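Local coordinates for demethylmenaquinone Methyltransferase (Thermus thermophilus, PDB 1J3L), which is a member of the RraA-like protein family and assembles from three copies of the chain, at residues L68-A81 / I106-S118. Sequence-based numbering, arbitrary orientation.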
loop_
_atom_site.group_PDB
_atom_site.type_symbol
_atom_site.label_atom_id
_atom_site.label_comp_id
_atom_site.label_asym_id
_atom_site.label_seq_id
_atom_site.Cartn_x
_atom_site.Cartn_y
_atom_site.Cartn_z
ATOM N N LEU A 68 8.771 -9.849 6.778
ATOM C CA LEU A 68 8.950 -9.588 5.353
ATOM C C LEU A 68 10.390 -9.921 4.956
ATOM O O LEU A 68 10.812 -9.659 3.822
ATOM C CB LEU A 68 8.656 -8.113 5.053
ATOM C CG LEU A 68 7.413 -7.475 5.694
ATOM C CD1 LEU A 68 7.426 -5.988 5.405
ATOM C CD2 LEU A 68 6.121 -8.116 5.167
ATOM N N ARG A 69 11.132 -10.505 5.895
ATOM C CA ARG A 69 12.533 -10.873 5.685
ATOM C C ARG A 69 12.727 -12.013 4.704
ATOM O O ARG A 69 13.700 -12.024 3.956
ATOM C CB ARG A 69 13.191 -11.288 7.001
ATOM C CG ARG A 69 13.763 -10.185 7.883
ATOM C CD ARG A 69 14.292 -10.848 9.148
ATOM N NE ARG A 69 15.062 -9.983 10.032
ATOM C CZ ARG A 69 15.568 -10.392 11.195
ATOM N NH1 ARG A 69 15.375 -11.644 11.597
ATOM N NH2 ARG A 69 16.270 -9.558 11.952
ATOM N N THR A 70 11.830 -12.990 4.727
ATOM C CA THR A 70 11.949 -14.134 3.828
ATOM C C THR A 70 10.594 -14.506 3.243
ATOM O O THR A 70 9.555 -14.159 3.795
ATOM C CB THR A 70 12.565 -15.384 4.550
ATOM O OG1 THR A 70 11.635 -15.916 5.505
ATOM C CG2 THR A 70 13.854 -14.999 5.279
ATOM N N ALA A 71 10.616 -15.211 2.120
ATOM C CA ALA A 71 9.391 -15.623 1.454
ATOM C C ALA A 71 8.928 -16.979 1.967
ATOM O O ALA A 71 9.725 -17.913 2.088
ATOM C CB ALA A 71 9.612 -15.684 -0.055
ATOM N N LEU A 72 7.638 -17.078 2.273
ATOM C CA LEU A 72 7.073 -18.327 2.757
ATOM C C LEU A 72 6.508 -19.120 1.594
ATOM O O LEU A 72 6.208 -20.309 1.723
ATOM C CB LEU A 72 5.981 -18.053 3.790
ATOM C CG LEU A 72 6.525 -17.354 5.032
ATOM C CD1 LEU A 72 5.431 -17.137 6.040
ATOM C CD2 LEU A 72 7.630 -18.203 5.625
ATOM N N LEU A 73 6.377 -18.471 0.444
ATOM C CA LEU A 73 5.848 -19.161 -0.720
ATOM C C LEU A 73 6.397 -18.543 -2.001
ATOM O O LEU A 73 6.446 -17.321 -2.151
ATOM C CB LEU A 73 4.318 -19.112 -0.680
ATOM C CG LEU A 73 3.563 -20.183 -1.459
ATOM C CD1 LEU A 73 2.191 -20.387 -0.852
ATOM C CD2 LEU A 73 3.461 -19.776 -2.907
ATOM N N GLY A 74 6.848 -19.407 -2.905
ATOM C CA GLY A 74 7.388 -18.948 -4.166
ATOM C C GLY A 74 6.592 -19.503 -5.322
ATOM O O GLY A 74 5.474 -20.002 -5.145
ATOM N N GLY A 75 7.158 -19.405 -6.520
ATOM C CA GLY A 75 6.474 -19.912 -7.686
ATOM C C GLY A 75 6.173 -21.396 -7.592
ATOM O O GLY A 75 5.090 -21.834 -7.971
ATOM N N ASN A 76 7.125 -22.173 -7.083
ATOM C CA ASN A 76 6.952 -23.618 -6.962
ATOM C C ASN A 76 5.793 -24.022 -6.061
ATOM O O ASN A 76 4.955 -24.828 -6.452
ATOM C CB ASN A 76 8.238 -24.280 -6.449
ATOM C CG ASN A 76 9.406 -24.131 -7.414
ATOM O OD1 ASN A 76 9.246 -24.255 -8.627
ATOM N ND2 ASN A 76 10.592 -23.881 -6.872
ATOM N N LEU A 77 5.757 -23.481 -4.849
ATOM C CA LEU A 77 4.678 -23.819 -3.928
ATOM C C LEU A 77 3.326 -23.343 -4.439
ATOM O O LEU A 77 2.313 -24.011 -4.248
ATOM C CB LEU A 77 4.953 -23.246 -2.535
ATOM C CG LEU A 77 6.090 -23.951 -1.780
ATOM C CD1 LEU A 77 6.204 -23.369 -0.385
ATOM C CD2 LEU A 77 5.822 -25.463 -1.694
ATOM N N ALA A 78 3.301 -22.196 -5.104
ATOM C CA ALA A 78 2.041 -21.694 -5.630
ATOM C C ALA A 78 1.466 -22.721 -6.607
ATOM O O ALA A 78 0.287 -23.087 -6.522
ATOM C CB ALA A 78 2.254 -20.362 -6.333
ATOM N N ARG A 79 2.306 -23.182 -7.529
ATOM C CA ARG A 79 1.886 -24.162 -8.513
ATOM C C ARG A 79 1.516 -25.469 -7.832
ATOM O O ARG A 79 0.570 -26.114 -8.226
ATOM C CB ARG A 79 3.003 -24.406 -9.533
ATOM C CG ARG A 79 3.318 -23.201 -10.417
ATOM C CD ARG A 79 4.375 -23.502 -11.513
ATOM N NE ARG A 79 5.761 -23.596 -11.032
ATOM C CZ ARG A 79 6.587 -22.564 -10.877
ATOM N NH1 ARG A 79 6.164 -21.349 -11.173
ATOM N NH2 ARG A 79 7.817 -22.741 -10.395
ATOM N N ARG A 80 2.261 -25.859 -6.803
ATOM C CA ARG A 80 1.952 -27.097 -6.104
ATOM C C ARG A 80 0.567 -26.998 -5.448
ATOM O O ARG A 80 -0.265 -27.894 -5.601
ATOM C CB ARG A 80 3.028 -27.411 -5.057
ATOM C CG ARG A 80 3.068 -28.873 -4.669
ATOM C CD ARG A 80 3.212 -29.776 -5.896
ATOM N NE ARG A 80 2.832 -31.142 -5.555
ATOM C CZ ARG A 80 2.264 -31.997 -6.398
ATOM N NH1 ARG A 80 2.007 -31.636 -7.646
ATOM N NH2 ARG A 80 1.922 -33.206 -5.979
ATOM N N ALA A 81 0.320 -25.892 -4.746
ATOM C CA ALA A 81 -0.956 -25.661 -4.070
ATOM C C ALA A 81 -2.102 -25.790 -5.051
ATOM O O ALA A 81 -3.152 -26.367 -4.736
ATOM C CB ALA A 81 -0.975 -24.271 -3.429
ATOM N N ILE A 106 -5.123 -19.398 -8.571
ATOM C CA ILE A 106 -5.520 -19.588 -7.183
ATOM C C ILE A 106 -5.392 -18.225 -6.525
ATOM O O ILE A 106 -4.740 -17.327 -7.062
ATOM C CB ILE A 106 -4.596 -20.559 -6.401
ATOM C CG1 ILE A 106 -3.167 -20.009 -6.365
ATOM C CG2 ILE A 106 -4.659 -21.944 -7.008
ATOM C CD1 ILE A 106 -2.235 -20.813 -5.492
ATOM N N GLY A 107 -6.027 -18.070 -5.373
ATOM C CA GLY A 107 -5.932 -16.818 -4.655
ATOM C C GLY A 107 -4.637 -16.812 -3.875
ATOM O O GLY A 107 -4.256 -17.839 -3.311
ATOM N N LEU A 108 -3.943 -15.678 -3.867
ATOM C CA LEU A 108 -2.688 -15.550 -3.128
ATOM C C LEU A 108 -2.477 -14.141 -2.557
ATOM O O LEU A 108 -2.117 -13.207 -3.279
ATOM C CB LEU A 108 -1.499 -15.928 -4.020
ATOM C CG LEU A 108 -1.432 -17.383 -4.488
ATOM C CD1 LEU A 108 -0.225 -17.566 -5.396
ATOM C CD2 LEU A 108 -1.345 -18.311 -3.283
ATOM N N LEU A 109 -2.700 -14.003 -1.253
ATOM C CA LEU A 109 -2.532 -12.724 -0.576
ATOM C C LEU A 109 -1.307 -12.756 0.323
ATOM O O LEU A 109 -0.975 -13.785 0.919
ATOM C CB LEU A 109 -3.757 -12.392 0.283
ATOM C CG LEU A 109 -5.126 -12.473 -0.386
ATOM C CD1 LEU A 109 -6.236 -12.039 0.600
ATOM C CD2 LEU A 109 -5.112 -11.592 -1.622
ATOM N N ALA A 110 -0.628 -11.622 0.408
ATOM C CA ALA A 110 0.546 -11.507 1.250
ATOM C C ALA A 110 0.724 -10.029 1.545
ATOM O O ALA A 110 0.112 -9.188 0.889
ATOM C CB ALA A 110 1.763 -12.060 0.533
ATOM N N LEU A 111 1.546 -9.714 2.538
ATOM C CA LEU A 111 1.790 -8.326 2.900
ATOM C C LEU A 111 2.772 -7.708 1.918
ATOM O O LEU A 111 2.736 -6.509 1.658
ATOM C CB LEU A 111 2.340 -8.242 4.331
ATOM C CG LEU A 111 1.375 -8.705 5.431
ATOM C CD1 LEU A 111 2.080 -8.714 6.777
ATOM C CD2 LEU A 111 0.147 -7.795 5.457
ATOM N N ALA A 112 3.639 -8.546 1.358
ATOM C CA ALA A 112 4.632 -8.066 0.416
ATOM C C ALA A 112 5.465 -9.181 -0.172
ATOM O O ALA A 112 5.452 -10.318 0.307
ATOM C CB ALA A 112 5.555 -7.063 1.107
ATOM N N ALA A 113 6.176 -8.844 -1.241
ATOM C CA ALA A 113 7.086 -9.789 -1.868
ATOM C C ALA A 113 8.481 -9.451 -1.311
ATOM O O ALA A 113 8.744 -8.314 -0.918
ATOM C CB ALA A 113 7.059 -9.630 -3.401
ATOM N N THR A 114 9.363 -10.436 -1.268
ATOM C CA THR A 114 10.719 -10.241 -0.769
ATOM C C THR A 114 11.583 -11.266 -1.510
ATOM O O THR A 114 11.102 -12.349 -1.864
ATOM C CB THR A 114 10.788 -10.464 0.765
ATOM O OG1 THR A 114 11.868 -9.703 1.315
ATOM C CG2 THR A 114 11.001 -11.941 1.092
ATOM N N PRO A 115 12.868 -10.943 -1.748
ATOM C CA PRO A 115 13.817 -11.812 -2.462
ATOM C C PRO A 115 14.344 -13.086 -1.811
ATOM O O PRO A 115 14.502 -14.102 -2.489
ATOM C CB PRO A 115 14.971 -10.861 -2.807
ATOM C CG PRO A 115 14.337 -9.500 -2.789
ATOM C CD PRO A 115 13.453 -9.606 -1.560
ATOM N N LYS A 116 14.647 -13.029 -0.516
ATOM C CA LYS A 116 15.204 -14.188 0.183
ATOM C C LYS A 116 14.265 -15.340 0.457
ATOM O O LYS A 116 13.123 -15.147 0.869
ATOM C CB LYS A 116 15.841 -13.778 1.518
ATOM C CG LYS A 116 17.184 -13.115 1.391
ATOM C CD LYS A 116 18.006 -13.320 2.646
ATOM C CE LYS A 116 19.454 -12.933 2.400
ATOM N NZ LYS A 116 20.325 -13.236 3.567
ATOM N N LYS A 117 14.775 -16.549 0.245
ATOM C CA LYS A 117 14.015 -17.758 0.499
ATOM C C LYS A 117 14.039 -18.029 2.007
ATOM O O LYS A 117 14.930 -17.556 2.713
ATOM C CB LYS A 117 14.633 -18.928 -0.266
ATOM C CG LYS A 117 16.040 -19.302 0.194
ATOM C CD LYS A 117 16.679 -20.256 -0.796
ATOM C CE LYS A 117 15.739 -21.410 -1.109
ATOM N NZ LYS A 117 16.092 -22.097 -2.382
ATOM N N SER A 118 13.048 -18.771 2.491
ATOM C CA SER A 118 12.938 -19.115 3.906
ATOM C C SER A 118 13.761 -20.361 4.227
ATOM O O SER A 118 14.107 -21.144 3.340
ATOM C CB SER A 118 11.475 -19.392 4.279
ATOM O OG SER A 118 10.709 -18.205 4.326
HETATM O O HOH W 1 14.203 -11.110 1.454
#
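Thr114 reaches into the bend of residues 68-71 and fills it with both of its branches. Its OG1 lies anti to the backbone N (chi1 -153°) and gives a hydrogen bond of 2.7 Å to Leu68 O, almost in line with that carbonyl. The same torsion turns CG2 onto the backbone, 3.4 Å from Thr70 C. A water bridges the two loops: it donates to Thr114 OG1 and Arg69 O and accepts from Lys116 N. Ala71 N bonds to Lys116 O at 2.8 Å. Thr70 OG1 donates to Ser118 OG, whose bond to Ala71 O is modelled doubtfully short. Leu72 CD2 lies against Ser118 OG at 3.3 Å.

Two apolar patches complete the contact. Leu68 CD2 rests on Leu111 CB at 3.9 Å, the two side chains crossing at about a right angle. At the helix, Ile106 CD1 comes up to Ala78 O and Ala81 CB, and Leu108 CD1 meets Ala78 CB at 3.9 Å. These methyl tips rest on the low surface of the two alanines.

Helix 75-83 connects parallel strands 58-63 and 88-92, a beta-alpha-beta crossover. The contact joins it and its preceding loop to strand 107-110, the next parallel strand, and the loop after it. Leu101 of helix 98-101 packs on both Ala78 and Leu108. Leu51 of helix 45-51 touches Ala81. Pro19 of the second subunit covers Leu68 and Thr114.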